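Local coordinates for protein-tyrosine-phosphatase PTP1 (Arabidopsis thaliana, PDB 6KRW) that hydrolyses phosphotyrosine in proteins, dephosphorylates the MAP kinase MPK6 and modulates plant defence responses, at residues V296-L299 and E300-A304; A54-S57 and V58-E61. All coordinates share one frame; numbering follows the deposited sequence.

Both contacts are local, each within one continuous run of chain, and they lie on opposite sides of the phosphatase, with centres about 44 Å apart and nearest atoms about 34 Å apart. Contact 2 (54-57 with 58-61) comes first and is a loop turn following helix 52-55. It is the nearer of the two to the active site, without touching it: the side chain of Met-55 is about 12 Å from that of Ile-241, a probable substrate-binding residue in the loop carrying the nucleophile Cys-237, and about 10 Å from a bound di(hydroxyethyl)ether. Contact 1 (296-299 with 300-304) lies at the C-terminal part of helix 285-303 and runs on to Ala-304, away from the annotated sites.

Contact 1. Residues V296-L299 and E300-A304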
loop_
_atom_site.group_PDB
_atom_site.type_symbol
_atom_site.label_atom_id
_atom_site.label_comp_id
_atom_site.label_asym_id
_atom_site.label_seq_id
_atom_site.Cartn_x
_atom_site.Cartn_y
_atom_site.Cartn_z
ATOM N N VAL A 296 -2.990 -9.890 -14.991
ATOM C CA VAL A 296 -2.880 -10.467 -16.360
ATOM C C VAL A 296 -1.924 -9.621 -17.200
ATOM O O VAL A 296 -1.044 -10.215 -17.860
ATOM C CB VAL A 296 -4.259 -10.615 -17.017
ATOM C CG1 VAL A 296 -4.149 -10.837 -18.518
ATOM C CG2 VAL A 296 -5.036 -11.742 -16.366
ATOM N N ASP A 297 -2.102 -8.301 -17.205
ATOM C CA ASP A 297 -1.281 -7.400 -18.067
ATOM C C ASP A 297 0.188 -7.543 -17.662
ATOM O O ASP A 297 1.054 -7.605 -18.552
ATOM C CB ASP A 297 -1.746 -5.952 -17.949
ATOM C CG ASP A 297 -3.092 -5.717 -18.605
ATOM O OD1 ASP A 297 -3.574 -6.636 -19.307
ATOM O OD2 ASP A 297 -3.682 -4.632 -18.369
ATOM N N GLU A 298 0.446 -7.674 -16.349
ATOM C CA GLU A 298 1.855 -7.750 -15.916
ATOM C C GLU A 298 2.434 -9.116 -16.280
ATOM O O GLU A 298 3.606 -9.189 -16.688
ATOM C CB GLU A 298 2.019 -7.400 -14.447
ATOM C CG GLU A 298 3.472 -7.270 -14.057
ATOM C CD GLU A 298 4.234 -6.178 -14.776
ATOM O OE1 GLU A 298 3.579 -5.316 -15.358
ATOM O OE2 GLU A 298 5.461 -6.195 -14.707
ATOM N N LEU A 299 1.669 -10.187 -16.085
ATOM C CA LEU A 299 2.133 -11.544 -16.471
ATOM C C LEU A 299 2.391 -11.617 -17.986
ATOM O O LEU A 299 3.322 -12.349 -18.371
ATOM C CB LEU A 299 1.113 -12.596 -16.041
ATOM C CG LEU A 299 1.040 -12.857 -14.535
ATOM C CD1 LEU A 299 -0.134 -13.752 -14.186
ATOM C CD2 LEU A 299 2.352 -13.459 -14.025
ATOM N N GLU A 300 1.644 -10.875 -18.810
ATOM C CA GLU A 300 1.908 -10.826 -20.272
ATOM C C GLU A 300 3.253 -10.135 -20.527
ATOM O O GLU A 300 4.017 -10.660 -21.363
ATOM C CB GLU A 300 0.765 -10.127 -20.996
ATOM C CG GLU A 300 -0.468 -10.971 -21.104
ATOM C CD GLU A 300 -1.684 -10.291 -21.712
ATOM O OE1 GLU A 300 -1.663 -9.035 -21.920
ATOM O OE2 GLU A 300 -2.652 -11.036 -22.014
ATOM N N ASP A 301 3.551 -9.053 -19.804
ATOM C CA ASP A 301 4.867 -8.370 -19.923
ATOM C C ASP A 301 5.983 -9.320 -19.493
ATOM O O ASP A 301 6.991 -9.405 -20.212
ATOM C CB ASP A 301 4.924 -7.119 -19.062
ATOM C CG ASP A 301 4.313 -5.905 -19.716
ATOM O OD1 ASP A 301 3.825 -6.034 -20.847
ATOM O OD2 ASP A 301 4.334 -4.849 -19.081
ATOM N N LEU A 302 5.789 -10.032 -18.376
ATOM C CA LEU A 302 6.876 -10.862 -17.794
ATOM C C LEU A 302 7.183 -12.036 -18.731
ATOM O O LEU A 302 8.337 -12.497 -18.735
ATOM C CB LEU A 302 6.479 -11.341 -16.393
ATOM C CG LEU A 302 6.480 -10.258 -15.314
ATOM C CD1 LEU A 302 5.696 -10.710 -14.089
ATOM C CD2 LEU A 302 7.905 -9.858 -14.941
ATOM N N THR A 303 6.205 -12.473 -19.527
ATOM C CA THR A 303 6.386 -13.686 -20.370
ATOM C C THR A 303 6.564 -13.310 -21.840
ATOM O O THR A 303 6.658 -14.238 -22.666
ATOM C CB THR A 303 5.203 -14.642 -20.215
ATOM O OG1 THR A 303 3.999 -13.956 -20.573
ATOM C CG2 THR A 303 5.113 -15.184 -18.807
ATOM N N ALA A 304 6.580 -12.013 -22.159
ATOM C CA ALA A 304 6.612 -11.576 -23.580
ATOM C C ALA A 304 7.806 -12.212 -24.300
ATOM O O ALA A 304 8.943 -12.150 -23.771
ATOM C CB ALA A 304 6.637 -10.072 -23.670
HETATM O O HOH W 1 0.567 -6.249 -20.934
#
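Leu-299 O receives two bonds from Thr-303: a 2.8 Å hydrogen bond from OG1 and a weak one of 3.1 Å from the backbone N. Thr-303 OG1 sits between its own N and carbonyl carbon (chi1 58°), turned back onto the preceding turn. With a valine here, that carbonyl would probably keep little but the weak backbone bond. Regular i to i+4 bonds tie 300-302 to 296-298. On the packed flank, with Glu-298 and Leu-299 buried, Leu-302 CD1 lies 4.3 Å from Leu-299 CD2, and its side chain runs at a slant over Glu-298, CD1 4.1 Å from Glu-298 CG. Glu-298 OE1 stands 3.8 Å from Asp-301 OD2, their carboxylates turned 76° apart; Arg-217 and Lys-221 reach both, which would offset the like charges, and Tyr-224 OH bonds to Glu-298 OE2. Asp-301 borders the looser flank too, where a water donates to its OD1 and to Asp-297 O. There the partly exposed Asp-297 OD1 and Glu-300 OE1 stay 4.0 Å apart, while Asp-297 OD2 is bonded to Thr-213 OG1. Val-296 and Thr-303 rest on helix 7-24, where Arg-21 pairs with Glu-300; Leu-299 and Leu-302 meet Ile-254 of helix 242-259, Asp-297 and Glu-298 helix 214-223.

Contact 2. Residues A54-S57 and V58-E61; sequences AMNS and VNVE
Asn-56 O accepts a 2.9 Å hydrogen bond from Asn-59 N, the donor standing above the carbonyl plane, 56° out of it. Val-60 packs across the same turn with both branches against backbone oxygens: CG1 is 3.3 Å from Asn-56 O and 3.6 Å from Met-55 O, whereas CG2 approaches Ser-57 O to 3.3 Å. Its first torsion (chi1 -78°) sets CG1 anti to the carbonyl carbon and brings the two methyls to different carbonyl oxygens. The side chains of Asn-56 and Asn-59 run side by side in the same direction, Asn-56 CB 3.9 Å from Asn-59 ND2, their amide planes 57° apart. Ser-57 and Val-58 are the central residues of a type I beta turn, by which the chain leaves helix 52-55; Asn-59, with Lys-62 and Asn-63, opens the NxxKNRY motif of classical tyrosine phosphatases, which leads into the phosphotyrosine-recognition loop. Farther out, the buried amide of Asn-59 is held by three bonds: ND2 donates to Val-53 O and Ala-86 O, and OD1 takes one from Lys-62 NZ. Asn-63 ND2 bonds to Ala-54 O, and Tyr-89 of strand 89-90 packs on both Ala-54 and Asn-59.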
loop_
_atom_site.group_PDB
_atom_site.type_symbol
_atom_site.label_atom_id
_atom_site.label_comp_id
_atom_site.label_asym_id
_atom_site.label_seq_id
_atom_site.Cartn_x
_atom_site.Cartn_y
_atom_site.Cartn_z
ATOM N N ALA A 54 -7.156 1.813 18.664
ATOM C CA ALA A 54 -7.641 2.777 17.652
ATOM C C ALA A 54 -8.916 3.462 18.135
ATOM O O ALA A 54 -9.139 4.641 17.719
ATOM C CB ALA A 54 -7.895 2.078 16.336
ATOM N N MET A 55 -9.761 2.737 18.873
ATOM C CA MET A 55 -11.104 3.233 19.285
ATOM C C MET A 55 -10.998 3.987 20.622
ATOM O O MET A 55 -12.003 4.539 21.041
ATOM C CB MET A 55 -12.135 2.098 19.382
ATOM C CG MET A 55 -12.437 1.397 18.059
ATOM S SD MET A 55 -12.960 2.511 16.767
ATOM C CE MET A 55 -13.084 1.404 15.374
ATOM N N ASN A 56 -9.807 4.043 21.229
ATOM C CA ASN A 56 -9.554 4.772 22.498
ATOM C C ASN A 56 -9.933 6.239 22.336
ATOM O O ASN A 56 -9.588 6.805 21.282
ATOM C CB ASN A 56 -8.066 4.780 22.852
ATOM C CG ASN A 56 -7.758 4.003 24.097
ATOM O OD1 ASN A 56 -8.632 3.840 24.937
ATOM N ND2 ASN A 56 -6.522 3.543 24.216
ATOM N N SER A 57 -10.430 6.856 23.401
ATOM C CA SER A 57 -10.803 8.295 23.373
ATOM C C SER A 57 -9.567 9.154 23.071
ATOM O O SER A 57 -9.702 10.151 22.340
ATOM C CB SER A 57 -11.463 8.701 24.660
ATOM O OG SER A 57 -10.514 8.672 25.715
ATOM N N VAL A 58 -8.385 8.758 23.548
ATOM C CA VAL A 58 -7.140 9.534 23.279
ATOM C C VAL A 58 -6.728 9.447 21.794
ATOM O O VAL A 58 -5.958 10.302 21.361
ATOM C CB VAL A 58 -6.003 9.071 24.194
ATOM C CG1 VAL A 58 -4.865 10.070 24.149
ATOM C CG2 VAL A 58 -6.488 8.880 25.632
ATOM N N ASN A 59 -7.174 8.435 21.052
ATOM C CA ASN A 59 -6.679 8.181 19.670
ATOM C C ASN A 59 -7.743 8.469 18.606
ATOM O O ASN A 59 -7.375 8.496 17.430
ATOM C CB ASN A 59 -6.173 6.753 19.530
ATOM C CG ASN A 59 -4.887 6.557 20.291
ATOM O OD1 ASN A 59 -4.062 7.455 20.373
ATOM N ND2 ASN A 59 -4.731 5.378 20.894
ATOM N N VAL A 60 -8.997 8.704 18.977
ATOM C CA VAL A 60 -10.076 8.756 17.942
ATOM C C VAL A 60 -9.790 9.865 16.921
ATOM O O VAL A 60 -10.039 9.629 15.737
ATOM C CB VAL A 60 -11.471 8.893 18.572
ATOM C CG1 VAL A 60 -11.948 7.560 19.118
ATOM C CG2 VAL A 60 -11.521 9.964 19.646
ATOM N N GLU A 61 -9.262 11.005 17.356
ATOM C CA GLU A 61 -8.989 12.140 16.431
ATOM C C GLU A 61 -7.795 11.837 15.523
ATOM O O GLU A 61 -7.523 12.600 14.645
ATOM C CB GLU A 61 -8.680 13.414 17.215
ATOM C CG GLU A 61 -9.903 14.174 17.664
ATOM C CD GLU A 61 -9.568 15.513 18.296
ATOM O OE1 GLU A 61 -10.314 15.939 19.189
ATOM O OE2 GLU A 61 -8.552 16.122 17.894
#